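Local coordinates for protein fibroblast growth factor 18 (PDB 4CJM) that acts as a secreted heparin-binding-family growth factor that regulates cell proliferation, differentiation and migration and is required for normal ossification and bone development, at residues L85-T90 / D122-K127. Sequence-based numbering, arbitrary orientation.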
ATOM      1  N   LEU A  85      -4.853   0.868  13.415  1.00 25.18           N
ATOM      2  CA  LEU A  85      -4.151   1.414  14.572  1.00 25.75           C
ATOM      3  C   LEU A  85      -5.127   2.010  15.571  1.00 27.66           C
ATOM      4  O   LEU A  85      -6.301   2.148  15.278  1.00 27.18           O
ATOM      5  CB  LEU A  85      -3.162   2.476  14.114  1.00 24.58           C
ATOM      6  CG  LEU A  85      -2.153   1.992  13.070  1.00 22.34           C
ATOM      7  CD1 LEU A  85      -1.333   3.144  12.518  1.00 21.66           C
ATOM      8  CD2 LEU A  85      -1.245   0.933  13.660  1.00 22.58           C
ATOM      9  N   GLU A  86      -4.640   2.328  16.770  1.00 30.58           N
ATOM     10  CA  GLU A  86      -5.482   2.948  17.803  1.00 33.90           C
ATOM     11  C   GLU A  86      -5.997   4.297  17.344  1.00 31.80           C
ATOM     12  O   GLU A  86      -7.053   4.724  17.785  1.00 34.67           O
ATOM     13  CB  GLU A  86      -4.744   3.121  19.125  1.00 38.49           C
ATOM     14  CG  GLU A  86      -4.412   1.823  19.830  1.00 43.70           C
ATOM     15  CD  GLU A  86      -5.604   0.889  20.002  1.00 49.14           C
ATOM     16  OE1 GLU A  86      -6.370   1.096  20.965  1.00 52.97           O
ATOM     17  OE2 GLU A  86      -5.772  -0.051  19.184  1.00 51.48           O
ATOM     18  N   ASN A  87      -5.255   4.962  16.463  1.00 27.92           N
ATOM     19  CA  ASN A  87      -5.660   6.264  15.953  1.00 27.14           C
ATOM     20  C   ASN A  87      -6.628   6.225  14.780  1.00 25.46           C
ATOM     21  O   ASN A  87      -6.897   7.245  14.171  1.00 25.25           O
ATOM     22  CB  ASN A  87      -4.424   7.094  15.603  1.00 26.14           C
ATOM     23  CG  ASN A  87      -3.680   6.570  14.406  1.00 23.87           C
ATOM     24  OD1 ASN A  87      -4.157   5.698  13.691  1.00 22.84           O
ATOM     25  ND2 ASN A  87      -2.491   7.117  14.174  1.00 23.56           N
ATOM     26  N   ASN A  88      -7.104   5.029  14.458  1.00 24.52           N
ATOM     27  CA  ASN A  88      -8.073   4.774  13.385  1.00 23.74           C
ATOM     28  C   ASN A  88      -7.567   4.910  11.962  1.00 21.37           C
ATOM     29  O   ASN A  88      -8.376   4.889  11.020  1.00 21.32           O
ATOM     30  CB  ASN A  88      -9.320   5.622  13.552  1.00 25.65           C
ATOM     31  CG  ASN A  88      -9.954   5.420  14.889  1.00 28.15           C
ATOM     32  OD1 ASN A  88     -10.433   4.337  15.188  1.00 28.71           O
ATOM     33  ND2 ASN A  88      -9.944   6.452  15.718  1.00 29.90           N
ATOM     34  N   TYR A  89      -6.254   5.023  11.786  1.00 19.53           N
ATOM     35  CA  TYR A  89      -5.679   4.863  10.461  1.00 17.51           C
ATOM     36  C   TYR A  89      -5.284   3.417  10.295  1.00 16.82           C
ATOM     37  O   TYR A  89      -5.194   2.669  11.270  1.00 17.60           O
ATOM     38  CB  TYR A  89      -4.465   5.757  10.262  1.00 16.54           C
ATOM     39  CG  TYR A  89      -4.830   7.218  10.156  1.00 17.33           C
ATOM     40  CD1 TYR A  89      -4.946   8.015  11.304  1.00 18.89           C
ATOM     41  CD2 TYR A  89      -5.034   7.817   8.912  1.00 16.62           C
ATOM     42  CE1 TYR A  89      -5.258   9.358  11.201  1.00 20.00           C
ATOM     43  CE2 TYR A  89      -5.334   9.155   8.806  1.00 17.67           C
ATOM     44  CZ  TYR A  89      -5.450   9.918   9.950  1.00 19.40           C
ATOM     45  OH  TYR A  89      -5.756  11.248   9.861  1.00 20.96           O
ATOM     46  N   THR A  90      -5.048   3.031   9.054  1.00 15.81           N
ATOM     47  CA  THR A  90      -4.626   1.698   8.744  1.00 15.59           C
ATOM     48  C   THR A  90      -3.184   1.767   8.331  1.00 14.25           C
ATOM     49  O   THR A  90      -2.793   2.691   7.618  1.00 13.77           O
ATOM     50  CB  THR A  90      -5.475   1.132   7.594  1.00 15.97           C
ATOM     51  OG1 THR A  90      -6.818   0.919   8.046  1.00 18.03           O
ATOM     52  CG2 THR A  90      -4.933  -0.207   7.120  1.00 15.86           C
ATOM     53  N   ASP A 122       3.589   9.094   7.821  1.00 19.63           N
ATOM     54  CA  ASP A 122       3.889   8.640   6.471  1.00 18.41           C
ATOM     55  C   ASP A 122       3.270   7.281   6.168  1.00 16.24           C
ATOM     56  O   ASP A 122       3.009   6.995   5.021  1.00 15.82           O
ATOM     57  CB  ASP A 122       5.414   8.592   6.240  1.00 19.81           C
ATOM     58  CG  ASP A 122       6.057   9.982   6.210  1.00 22.93           C
ATOM     59  OD1 ASP A 122       5.407  10.956   6.633  1.00 26.06           O
ATOM     60  OD2 ASP A 122       7.232  10.122   5.790  1.00 24.69           O
ATOM     61  N   VAL A 123       3.071   6.440   7.175  1.00 15.57           N
ATOM     62  CA  VAL A 123       2.638   5.068   6.939  1.00 14.48           C
ATOM     63  C   VAL A 123       1.165   4.870   7.262  1.00 14.28           C
ATOM     64  O   VAL A 123       0.685   3.734   7.327  1.00 14.31           O
ATOM     65  CB  VAL A 123       3.528   4.026   7.697  1.00 14.77           C
ATOM     66  CG1 VAL A 123       5.006   4.341   7.505  1.00 15.44           C
ATOM     67  CG2 VAL A 123       3.233   3.954   9.193  1.00 15.70           C
ATOM     68  N   HIS A 124       0.446   5.964   7.464  1.00 14.44           N
ATOM     69  CA  HIS A 124      -0.959   5.893   7.835  1.00 14.74           C
ATOM     70  C   HIS A 124      -1.876   6.144   6.648  1.00 14.37           C
ATOM     71  O   HIS A 124      -1.603   6.995   5.801  1.00 13.61           O
ATOM     72  CB  HIS A 124      -1.250   6.904   8.933  1.00 16.28           C
ATOM     73  CG  HIS A 124      -0.479   6.642  10.179  1.00 17.17           C
ATOM     74  ND1 HIS A 124      -0.263   7.607  11.132  1.00 18.75           N
ATOM     75  CD2 HIS A 124       0.157   5.530  10.616  1.00 16.84           C
ATOM     76  CE1 HIS A 124       0.448   7.096  12.117  1.00 19.21           C
ATOM     77  NE2 HIS A 124       0.715   5.837  11.827  1.00 18.21           N
ATOM     78  N   PHE A 125      -2.959   5.382   6.606  1.00 14.62           N
ATOM     79  CA  PHE A 125      -3.882   5.447   5.504  1.00 15.16           C
ATOM     80  C   PHE A 125      -5.331   5.368   5.973  1.00 16.66           C
ATOM     81  O   PHE A 125      -5.629   4.763   6.997  1.00 16.80           O
ATOM     82  CB  PHE A 125      -3.580   4.309   4.515  1.00 14.44           C
ATOM     83  CG  PHE A 125      -2.200   4.375   3.928  1.00 13.82           C
ATOM     84  CD1 PHE A 125      -1.949   5.160   2.812  1.00 13.88           C
ATOM     85  CD2 PHE A 125      -1.140   3.699   4.530  1.00 13.31           C
ATOM     86  CE1 PHE A 125      -0.668   5.245   2.294  1.00 13.66           C
ATOM     87  CE2 PHE A 125       0.142   3.785   4.023  1.00 12.97           C
ATOM     88  CZ  PHE A 125       0.381   4.544   2.895  1.00 13.33           C
ATOM     89  N   MET A 126      -6.218   5.973   5.189  1.00 18.05           N
ATOM     90  CA  MET A 126      -7.660   5.732   5.288  1.00 20.24           C
ATOM     91  C   MET A 126      -8.132   4.992   4.032  1.00 21.04           C
ATOM     92  O   MET A 126      -7.679   5.276   2.935  1.00 19.47           O
ATOM     93  CB  MET A 126      -8.429   7.045   5.395  1.00 21.46           C
ATOM     94  CG  MET A 126      -8.096   7.890   6.612  1.00 21.90           C
ATOM     95  SD  MET A 126      -8.415   7.044   8.159  1.00 22.25           S
ATOM     96  CE  MET A 126     -10.188   6.892   8.153  1.00 24.42           C
ATOM     97  N   LYS A 127      -9.046   4.053   4.213  1.00 24.31           N
ATOM     98  CA  LYS A 127      -9.674   3.377   3.091  1.00 27.46           C
ATOM     99  C   LYS A 127     -10.810   4.192   2.513  1.00 30.43           C
ATOM    100  O   LYS A 127     -11.525   4.849   3.248  1.00 32.33           O
ATOM    101  CB  LYS A 127     -10.210   2.032   3.540  1.00 29.38           C
ATOM    102  CG  LYS A 127      -9.111   1.095   3.987  1.00 30.52           C
ATOM    103  CD  LYS A 127      -9.741  -0.217   4.382  1.00 34.31           C
ATOM    104  CE  LYS A 127      -8.716  -1.235   4.814  1.00 33.96           C
ATOM    105  NZ  LYS A 127      -9.422  -2.314   5.539  1.00 36.08           N
TER
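T90 and F125 form an antiparallel hydrogen-bonded pair, a single bridge between the edge strands 90-94 and 125-128 of the FGF beta-trefoil. T90 N donates to F125 O at 2.8 Å, nearly straight at 171°, while F125 N returns a more bent bond (133°) to T90 O.

Aromatic and sulfur contacts continue on the Y89 side. The chi1 of Y89 (-71°), with CG anti to the carbonyl carbon, sets the ring where M126 SD and H124 CB reach it. M126 SD lies 4.1 Å from the centroid of the Y89 ring in an oblique Met-aromatic contact. M126, bent at both chi2 and chi3, also lays CG near Y89 CE2. H124, two residues before M126, places CB 3.7 Å from Y89 CB; the two rings are roughly parallel but slid apart, with little overlap.

Around the H124 imidazole, L85 CD1 meets CD2 and NE2, and the amide of N87 stands almost perpendicular to the ring, ND2 lying 3.6 Å from H124 CE1. N87 OD1 accepts from Y89 N (2.9 Å), an Asx turn that overlaps the type I turn of 85-88 and ties this amide to the backbone leading into Y89. Both imidazole nitrogens bond outside the pair of segments: ND1 accepts from R11 NH1 and NE2 donates to E118 O.

Two backbone bonds thus set the alignment, while hydrogen bonds at both nitrogens probably restrain the rotation of the imidazole, against whose ring L85 and N87 pack; their roles are consistent with a neutral H124 protonated at NE2.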